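Local coordinates for protein PHOX (Pseudomonas fluorescens, PDB 4A9V) that probably hydrolyses phosphate monoesters as an alkaline phosphatase, using an iron-calcium cofactor held in a beta-propeller, at residues G174-C179 against N244-V249; C192-T197 against G290-G295. All coordinates share one frame; numbering follows the deposited sequence.

Contact 1: G174-C179 against N244-V249; sequences GTFQNC and NRHGWV. With FEO (mu-oxo-diiron), chain S.
F176 CE2 lies over one face of the H246 imidazole, off toward the imidazole rim, and the two rings meet obliquely; this aromatic pair makes up most of the contact between 174-179 and 244-249. The ring centroids lie 4.5 Å apart with the planes inclined by 33°, a geometry between parallel and perpendicular. Along H246, CB points toward the facing segment, and with CG anti to the carbonyl carbon (chi1 -56°) the ring swings over the outer atoms of F176. CG rests near CZ of the phenyl, while ND1 lies between CZ and CE2 and also meets water 1 at 2.9 Å. The tightest approach is made by CE1, 3.4 Å from F176 CE2. At its edge, near the imidazole plane, the same CE1 comes to 3.5 Å from G174 O, a carbonyl that accepts a hydrogen bond from K263. At the far tip, NE2 is hydrogen-bonded to E242, whose other carboxylate oxygen pairs with R245.

Water 1 links the two segments: besides touching H246 ND1, it accepts the backbone N-H of F176 at 3.1 Å. It sits over the centre of the phenyl ring, 3.4 Å above its plane. An alanine in place of H246 would probably leave both water 1 and the E242 carboxylate short of a partner and open a gap beside F176 CE2 and CZ. From F176 the chain runs on to C179, whose SG binds FE1 of the diiron group at 2.5 Å. With E242 at one nitrogen and water at the other, the buried imidazole has both polar atoms engaged, and the E242 carboxylate probably keeps a proton on NE2.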
loop_
_atom_site.group_PDB
_atom_site.type_symbol
_atom_site.label_atom_id
_atom_site.label_comp_id
_atom_site.label_asym_id
_atom_site.label_seq_id
_atom_site.Cartn_x
_atom_site.Cartn_y
_atom_site.Cartn_z
ATOM N N GLY A 174 8.314 16.038 -4.670
ATOM C CA GLY A 174 8.278 14.591 -4.677
ATOM C C GLY A 174 7.178 13.955 -3.866
ATOM O O GLY A 174 6.706 14.494 -2.857
ATOM N N THR A 175 6.792 12.776 -4.337
ATOM C CA THR A 175 6.207 11.738 -3.525
ATOM C C THR A 175 7.041 10.486 -3.766
ATOM O O THR A 175 7.529 10.269 -4.882
ATOM C CB THR A 175 4.718 11.540 -3.900
ATOM O OG1 THR A 175 4.109 10.595 -3.027
ATOM C CG2 THR A 175 4.541 11.075 -5.334
ATOM N N PHE A 176 7.389 9.799 -2.684
ATOM C CA PHE A 176 8.268 8.646 -2.764
ATOM C C PHE A 176 7.889 7.656 -1.663
ATOM O O PHE A 176 7.008 7.939 -0.851
ATOM C CB PHE A 176 9.758 9.061 -2.706
ATOM C CG PHE A 176 10.116 9.961 -1.541
ATOM C CD1 PHE A 176 10.338 9.428 -0.278
ATOM C CD2 PHE A 176 10.272 11.325 -1.714
ATOM C CE1 PHE A 176 10.642 10.245 0.795
ATOM C CE2 PHE A 176 10.617 12.143 -0.652
ATOM C CZ PHE A 176 10.761 11.607 0.610
ATOM N N GLN A 177 8.434 6.449 -1.730
ATOM C CA GLN A 177 8.036 5.372 -0.823
ATOM C C GLN A 177 6.519 5.171 -0.890
ATOM O O GLN A 177 5.859 4.794 0.081
ATOM C CB GLN A 177 8.558 5.598 0.600
ATOM C CG GLN A 177 10.077 5.492 0.702
ATOM C CD GLN A 177 10.647 4.073 0.700
ATOM O OE1 GLN A 177 11.867 3.903 0.645
ATOM N NE2 GLN A 177 9.811 3.081 0.947
ATOM N N ASN A 178 6.029 5.198 -2.121
ATOM C CA ASN A 178 4.615 5.018 -2.438
ATOM C C ASN A 178 4.214 3.555 -2.375
ATOM O O ASN A 178 4.653 2.744 -3.190
ATOM C CB ASN A 178 4.320 5.551 -3.832
ATOM C CG ASN A 178 4.690 6.993 -3.964
ATOM O OD1 ASN A 178 5.874 7.330 -4.022
ATOM N ND2 ASN A 178 3.696 7.859 -3.815
ATOM N N CYS A 179 3.406 3.232 -1.374
ATOM C CA CYS A 179 3.083 1.868 -1.017
ATOM C C CYS A 179 1.819 1.449 -1.763
ATOM O O CYS A 179 1.897 0.976 -2.895
ATOM C CB CYS A 179 2.944 1.778 0.501
ATOM S SG CYS A 179 2.575 0.133 1.102
ATOM N N ASN A 244 8.411 16.587 7.654
ATOM C CA ASN A 244 6.987 16.820 7.859
ATOM C C ASN A 244 6.196 16.895 6.561
ATOM O O ASN A 244 4.967 16.824 6.579
ATOM C CB ASN A 244 6.767 18.100 8.655
ATOM C CG ASN A 244 7.371 18.033 10.030
ATOM O OD1 ASN A 244 7.454 16.965 10.626
ATOM N ND2 ASN A 244 7.822 19.173 10.533
ATOM N N ARG A 245 6.900 17.029 5.441
ATOM C CA ARG A 245 6.282 17.272 4.144
ATOM C C ARG A 245 6.103 15.970 3.349
ATOM O O ARG A 245 5.696 15.997 2.185
ATOM C CB ARG A 245 7.101 18.309 3.378
ATOM C CG ARG A 245 6.976 19.701 4.000
ATOM C CD ARG A 245 8.255 20.514 3.964
ATOM N NE ARG A 245 8.774 20.709 2.613
ATOM C CZ ARG A 245 8.322 21.623 1.764
ATOM N NH1 ARG A 245 7.356 22.454 2.124
ATOM N NH2 ARG A 245 8.840 21.704 0.548
ATOM N N HIS A 246 6.271 14.849 4.047
ATOM C CA HIS A 246 6.074 13.505 3.521
ATOM C C HIS A 246 5.419 12.666 4.589
ATOM O O HIS A 246 5.383 13.047 5.767
ATOM C CB HIS A 246 7.414 12.904 3.089
ATOM C CG HIS A 246 8.143 13.747 2.086
ATOM N ND1 HIS A 246 7.827 13.737 0.769
ATOM C CD2 HIS A 246 9.049 14.783 2.271
ATOM C CE1 HIS A 246 8.536 14.700 0.146
ATOM N NE2 HIS A 246 9.270 15.347 1.065
ATOM N N GLY A 247 4.839 11.541 4.174
ATOM C CA GLY A 247 3.970 10.746 5.038
ATOM C C GLY A 247 2.491 11.080 4.883
ATOM O O GLY A 247 1.713 10.909 5.826
ATOM N N TRP A 248 2.098 11.486 3.677
ATOM C CA TRP A 248 0.727 11.913 3.394
ATOM C C TRP A 248 0.108 11.065 2.315
ATOM O O TRP A 248 0.797 10.335 1.589
ATOM C CB TRP A 248 0.732 13.375 2.950
ATOM C CG TRP A 248 1.395 14.307 3.935
ATOM C CD1 TRP A 248 2.679 14.831 3.868
ATOM C CD2 TRP A 248 0.817 14.858 5.162
ATOM N NE1 TRP A 248 2.931 15.646 4.947
ATOM C CE2 TRP A 248 1.833 15.718 5.745
ATOM C CE3 TRP A 248 -0.413 14.742 5.796
ATOM C CZ2 TRP A 248 1.588 16.466 6.880
ATOM C CZ3 TRP A 248 -0.633 15.466 6.967
ATOM C CH2 TRP A 248 0.341 16.323 7.486
ATOM N N VAL A 249 -1.212 11.147 2.221
ATOM C CA VAL A 249 -1.959 10.671 1.070
ATOM C C VAL A 249 -1.957 11.771 0.016
ATOM O O VAL A 249 -2.225 12.934 0.312
ATOM C CB VAL A 249 -3.399 10.321 1.472
ATOM C CG1 VAL A 249 -4.180 9.828 0.266
ATOM C CG2 VAL A 249 -3.394 9.260 2.562
HETATM FE FE1 FEO S . 4.785 -0.841 1.543
HETATM FE FE2 FEO S . 3.346 -1.937 4.509
HETATM O O FEO S . 4.062 -2.207 2.737
HETATM O O HOH W 1 7.117 10.980 0.116
HETATM O O HOH W 2 4.575 -2.398 0.061
HETATM O O HOH W 3 6.692 -1.865 2.226
#

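Contact 2: C192-T197 against G290-G295; sequences CEENFT and GDDERG. With FEO (mu-oxo-diiron), chain S.
OE2 of E194 is gripped by a metal and a water: it binds FE2 of the mu-oxo-diiron group at 2.1 Å and takes a hydrogen bond from water 4 at 3.1 Å. D292 OD2 is a close neighbour, 2.9 Å from E194 OE2. The two carboxylate oxygens share no proton; the iron that both bind accounts for their closeness, since D292 OD2 reaches FE2 at 2.0 Å. Their carboxylate planes are turned 40° from each other. E194 spans the cluster, because its second oxygen, OE1, binds FE1 at 2.0 Å. An extended side chain, with CG anti to the backbone N (chi1 -177°), carries the carboxylate out to both metals.

D292 binds FE2 through OD2, while OD1 forms a salt bridge with R385, which fixes the rotation of the carboxylate and probably offsets part of its charge. Its backbone takes part as well: waters 4 and 5 both donate to D292 O, water 4 joining it to E194 OE2 and water 5, 2.7 Å from D292 O, to N195 OD1. D292 and N195 are each the central residue of an inverse gamma turn, one in each of the two loops that meet here. E273 and E387 also bind FE2, and C179 and E90 join E194 at FE1. This carboxylate-bridged, oxo-linked iron pair is the iron part of the iron-calcium cofactor in this beta-propeller phosphatase.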
loop_
_atom_site.group_PDB
_atom_site.type_symbol
_atom_site.label_atom_id
_atom_site.label_comp_id
_atom_site.label_asym_id
_atom_site.label_seq_id
_atom_site.Cartn_x
_atom_site.Cartn_y
_atom_site.Cartn_z
ATOM N N CYS A 192 -0.135 6.553 -1.403
ATOM C CA CYS A 192 0.117 6.589 0.027
ATOM C C CYS A 192 1.612 6.510 0.308
ATOM O O CYS A 192 2.270 5.551 -0.091
ATOM C CB CYS A 192 -0.579 5.404 0.679
ATOM S SG CYS A 192 -2.368 5.573 0.681
ATOM N N GLU A 193 2.145 7.508 1.004
ATOM C CA GLU A 193 3.553 7.536 1.394
ATOM C C GLU A 193 3.722 6.769 2.698
ATOM O O GLU A 193 3.144 7.139 3.718
ATOM C CB GLU A 193 4.012 8.990 1.563
ATOM C CG GLU A 193 3.953 9.762 0.258
ATOM C CD GLU A 193 4.085 11.273 0.387
ATOM O OE1 GLU A 193 4.079 11.830 1.510
ATOM O OE2 GLU A 193 4.200 11.921 -0.680
ATOM N N GLU A 194 4.501 5.690 2.652
ATOM C CA GLU A 194 4.622 4.762 3.782
ATOM C C GLU A 194 5.971 4.958 4.496
ATOM O O GLU A 194 6.071 5.804 5.375
ATOM C CB GLU A 194 4.403 3.304 3.331
ATOM C CG GLU A 194 4.437 2.298 4.475
ATOM C CD GLU A 194 4.529 0.865 4.003
ATOM O OE1 GLU A 194 5.115 0.626 2.924
ATOM O OE2 GLU A 194 4.087 -0.024 4.756
ATOM N N ASN A 195 7.029 4.279 4.059
ATOM C CA ASN A 195 8.308 4.307 4.783
ATOM C C ASN A 195 9.189 5.487 4.376
ATOM O O ASN A 195 10.402 5.360 4.147
ATOM C CB ASN A 195 9.037 2.983 4.610
ATOM C CG ASN A 195 8.348 1.861 5.354
ATOM O OD1 ASN A 195 8.086 1.978 6.553
ATOM N ND2 ASN A 195 7.955 0.823 4.638
ATOM N N PHE A 196 8.579 6.664 4.378
ATOM C CA PHE A 196 9.256 7.873 3.938
ATOM C C PHE A 196 10.437 8.226 4.835
ATOM O O PHE A 196 11.428 8.783 4.376
ATOM C CB PHE A 196 8.275 9.051 3.854
ATOM C CG PHE A 196 7.764 9.522 5.187
ATOM C CD1 PHE A 196 6.683 8.916 5.800
ATOM C CD2 PHE A 196 8.340 10.615 5.804
ATOM C CE1 PHE A 196 6.233 9.355 7.032
ATOM C CE2 PHE A 196 7.899 11.052 7.035
ATOM C CZ PHE A 196 6.834 10.435 7.647
ATOM N N THR A 197 10.325 7.908 6.120
ATOM C CA THR A 197 11.355 8.253 7.091
ATOM C C THR A 197 12.674 7.552 6.798
ATOM O O THR A 197 13.731 8.066 7.158
ATOM C CB THR A 197 10.906 7.902 8.520
ATOM O OG1 THR A 197 10.486 6.536 8.559
ATOM C CG2 THR A 197 9.749 8.779 8.957
ATOM N N GLY A 290 -4.577 2.393 7.072
ATOM C CA GLY A 290 -3.674 1.755 8.020
ATOM C C GLY A 290 -2.327 2.458 8.077
ATOM O O GLY A 290 -1.864 3.020 7.083
ATOM N N ASP A 291 -1.698 2.405 9.252
ATOM C CA ASP A 291 -0.330 2.874 9.495
ATOM C C ASP A 291 0.559 1.655 9.729
ATOM O O ASP A 291 0.443 1.001 10.765
ATOM C CB ASP A 291 -0.340 3.770 10.746
ATOM C CG ASP A 291 0.986 4.414 11.040
ATOM O OD1 ASP A 291 1.930 4.305 10.225
ATOM O OD2 ASP A 291 1.071 5.105 12.084
ATOM N N ASP A 292 1.367 1.284 8.735
ATOM C CA ASP A 292 2.095 0.020 8.812
ATOM C C ASP A 292 3.377 0.162 9.617
ATOM O O ASP A 292 4.462 0.396 9.088
ATOM C CB ASP A 292 2.383 -0.558 7.432
ATOM C CG ASP A 292 3.166 -1.848 7.507
ATOM O OD1 ASP A 292 3.330 -2.377 8.627
ATOM O OD2 ASP A 292 3.606 -2.343 6.448
ATOM N N GLU A 293 3.244 -0.049 10.920
ATOM C CA GLU A 293 4.380 -0.227 11.800
ATOM C C GLU A 293 3.885 -1.023 12.998
ATOM O O GLU A 293 2.699 -0.972 13.333
ATOM C CB GLU A 293 4.942 1.135 12.213
ATOM C CG GLU A 293 6.230 1.051 13.009
ATOM C CD GLU A 293 6.943 2.383 13.162
ATOM O OE1 GLU A 293 6.859 3.251 12.266
ATOM O OE2 GLU A 293 7.643 2.539 14.185
ATOM N N ARG A 294 4.766 -1.818 13.596
ATOM C CA ARG A 294 4.382 -2.630 14.744
ATOM C C ARG A 294 3.830 -1.716 15.830
ATOM O O ARG A 294 4.500 -0.782 16.254
ATOM C CB ARG A 294 5.575 -3.410 15.291
ATOM C CG ARG A 294 6.070 -4.509 14.373
ATOM C CD ARG A 294 7.249 -5.238 14.994
ATOM N NE ARG A 294 8.520 -4.654 14.594
ATOM C CZ ARG A 294 9.188 -5.015 13.506
ATOM N NH1 ARG A 294 8.722 -5.994 12.738
ATOM N NH2 ARG A 294 10.199 -4.272 13.085
ATOM N N GLY A 295 2.626 -2.008 16.303
ATOM C CA GLY A 295 2.039 -1.265 17.399
ATOM C C GLY A 295 1.420 0.076 17.040
ATOM O O GLY A 295 1.074 0.840 17.941
HETATM FE FE1 FEO S . 4.785 -0.841 1.543
HETATM FE FE2 FEO S . 3.346 -1.937 4.509
HETATM O O FEO S . 4.062 -2.207 2.737
HETATM O O HOH W 4 6.172 -0.490 6.979
HETATM O O HOH W 5 7.125 0.993 9.217
HETATM O O HOH W 2 4.575 -2.398 0.061
HETATM O O HOH W 3 6.692 -1.865 2.226
#

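Both contacts are buried, yet they differ in kind. Contact 1 is aromatic packing with a bridging water, and it joins residues leading into strands 178-183 and 249-252 of one sheet. Contact 2 is built from carboxylates and metal, and brings a loop after strand 189-193 of that sheet to the loop between 284-290 and 296-303 of another. Neighbouring strands 178-183 and 189-193 couple the two through a probable hydrogen bond from C179 N to C192 O, and the loop before them adds a probable side-chain bond between T175 OG1 and E193 OE2. They converge on the diiron group, where one residue of each contact reaches the same iron, whereas the H246 packing lies away from the metals.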